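Surface presentation of antigens protein SpaK (Salmonella typhimurium, PDB 2FM8) acts as a type III secretion chaperone that stores effectors such as SipA and SopE in the bacterial cytoplasm, keeping them competent for secretion into host cells. Local coordinates at residues Glu79-Ala84 against Tyr123-Val128. Numbering follows the deposited sequence.
Sequences EGCHFA and YNYLEV
Tyr125 reaches from helix 112-132 with its phenol end directed at the Gly80-Cys81 backbone, and the rest of the contact is arranged around its ring. CG sits beside the backbone N and anti to the carbonyl carbon (chi1 -68°), which sends the ring out to the loop between helix 62-78 and strand 90-94, packing that loop against the last helix of the chain. There Tyr125 OH comes to 3.0 Å from Gly80 O and 3.8 Å from Cys81 CA. Gly80, with its positive phi, is where the chain drops out of helical geometry.

The two sides of the phenol have different neighbours. At the CE1 edge, near the ring plane, is the Glu79 carboxylate: OE2 lies 3.9 Å from Tyr125 CE1, and the two flat groups are turned 73° apart. On the other side, CE2 meets Cys81 SG at 4.1 Å, an oblique sulfur-aromatic contact with SG 5.0 Å from the Tyr125 centroid. Phe83 CE2 approaches the CE2 edge near the tyrosine plane, the two side chains pointing opposite ways. Within the type I turn from Cys81 to Ala84, Cys81 SG also sits over the centre of the Phe83 ring, 3.3 Å above its plane. Phe83 continues inward onto Ala118 and Phe122 of helix 112-132, while Leu89 also touches Tyr125.

Chemically, the phenol bridges two environments, its CE2 side set against sulfur and aromatic carbon and its CE1 edge against an exposed carboxylate, whose negative charge would probably be compatible with the slightly positive C-H rim of the ring.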
# COMPACT_ATOMS: atom_id res chain seq x y z
N GLU A 79 -9.30 -4.80 -13.85
CA GLU A 79 -9.87 -5.31 -15.08
C GLU A 79 -10.76 -6.56 -14.85
O GLU A 79 -11.63 -6.88 -15.67
CB GLU A 79 -8.80 -5.49 -16.17
CG GLU A 79 -8.04 -6.77 -16.15
CD GLU A 79 -7.14 -6.96 -17.41
OE1 GLU A 79 -6.60 -5.92 -17.91
OE2 GLU A 79 -7.02 -8.14 -17.87
N GLY A 80 -10.56 -7.23 -13.71
CA GLY A 80 -11.50 -8.25 -13.27
C GLY A 80 -11.12 -9.66 -13.70
O GLY A 80 -10.20 -9.88 -14.49
N CYS A 81 -11.84 -10.61 -13.13
CA CYS A 81 -11.54 -12.02 -13.30
C CYS A 81 -12.86 -12.77 -13.18
O CYS A 81 -13.46 -12.85 -12.10
CB CYS A 81 -10.56 -12.48 -12.24
SG CYS A 81 -10.24 -14.21 -12.31
N HIS A 82 -13.31 -13.32 -14.31
CA HIS A 82 -14.64 -13.91 -14.42
C HIS A 82 -14.83 -15.19 -13.58
O HIS A 82 -15.97 -15.56 -13.35
CB HIS A 82 -14.97 -14.25 -15.89
CG HIS A 82 -14.95 -13.07 -16.82
ND1 HIS A 82 -15.81 -11.99 -16.68
CD2 HIS A 82 -14.20 -12.80 -17.92
CE1 HIS A 82 -15.57 -11.11 -17.64
NE2 HIS A 82 -14.59 -11.58 -18.41
N PHE A 83 -13.76 -15.85 -13.15
CA PHE A 83 -13.88 -17.13 -12.42
C PHE A 83 -13.66 -17.01 -10.90
O PHE A 83 -13.74 -18.00 -10.15
CB PHE A 83 -12.99 -18.24 -13.04
CG PHE A 83 -11.53 -17.89 -13.08
CD1 PHE A 83 -10.73 -18.06 -11.97
CD2 PHE A 83 -10.96 -17.36 -14.23
CE1 PHE A 83 -9.38 -17.71 -12.00
CE2 PHE A 83 -9.62 -17.00 -14.26
CZ PHE A 83 -8.84 -17.18 -13.15
N ALA A 84 -13.42 -15.79 -10.44
CA ALA A 84 -13.19 -15.51 -9.04
C ALA A 84 -14.47 -14.99 -8.37
O ALA A 84 -15.26 -14.25 -8.97
CB ALA A 84 -12.06 -14.50 -8.87
N TYR A 123 -3.47 -19.11 -15.26
CA TYR A 123 -2.19 -19.12 -15.99
C TYR A 123 -1.93 -17.81 -16.75
O TYR A 123 -0.83 -17.24 -16.68
CB TYR A 123 -2.13 -20.33 -16.94
CG TYR A 123 -0.83 -20.48 -17.67
CD1 TYR A 123 0.22 -21.22 -17.11
CD2 TYR A 123 -0.62 -19.88 -18.90
CE1 TYR A 123 1.44 -21.34 -17.77
CE2 TYR A 123 0.61 -20.00 -19.57
CZ TYR A 123 1.63 -20.74 -19.00
OH TYR A 123 2.84 -20.88 -19.67
N ASN A 124 -2.92 -17.37 -17.54
CA ASN A 124 -2.81 -16.15 -18.28
C ASN A 124 -2.47 -14.95 -17.35
O ASN A 124 -1.55 -14.16 -17.62
CB ASN A 124 -4.15 -15.82 -18.96
CG ASN A 124 -4.38 -16.58 -20.24
OD1 ASN A 124 -3.49 -17.18 -20.82
ND2 ASN A 124 -5.62 -16.52 -20.70
N TYR A 125 -3.20 -14.83 -16.26
CA TYR A 125 -2.93 -13.73 -15.32
C TYR A 125 -1.61 -13.89 -14.62
O TYR A 125 -0.93 -12.90 -14.35
CB TYR A 125 -4.02 -13.57 -14.28
CG TYR A 125 -5.32 -13.11 -14.83
CD1 TYR A 125 -5.52 -11.79 -15.25
CD2 TYR A 125 -6.39 -13.98 -14.89
CE1 TYR A 125 -6.80 -11.38 -15.73
CE2 TYR A 125 -7.62 -13.60 -15.36
CZ TYR A 125 -7.82 -12.33 -15.79
OH TYR A 125 -9.10 -12.07 -16.24
N LEU A 126 -1.23 -15.11 -14.30
CA LEU A 126 0.09 -15.33 -13.73
C LEU A 126 1.21 -14.79 -14.64
O LEU A 126 2.13 -14.17 -14.17
CB LEU A 126 0.32 -16.81 -13.40
CG LEU A 126 1.74 -17.12 -12.89
CD1 LEU A 126 2.01 -16.43 -11.54
CD2 LEU A 126 1.95 -18.59 -12.73
N GLU A 127 1.13 -15.05 -15.95
CA GLU A 127 2.08 -14.50 -16.90
C GLU A 127 2.13 -12.99 -16.83
O GLU A 127 3.19 -12.40 -16.74
CB GLU A 127 1.74 -14.89 -18.35
CG GLU A 127 2.58 -15.97 -18.85
CD GLU A 127 2.28 -16.40 -20.29
OE1 GLU A 127 3.25 -16.47 -21.06
OE2 GLU A 127 1.11 -16.66 -20.63
N VAL A 128 0.96 -12.38 -16.87
CA VAL A 128 0.85 -10.94 -16.89
C VAL A 128 1.33 -10.29 -15.59
O VAL A 128 2.11 -9.33 -15.61
CB VAL A 128 -0.61 -10.56 -17.30
CG1 VAL A 128 -0.99 -9.25 -16.87
CG2 VAL A 128 -0.75 -10.72 -18.83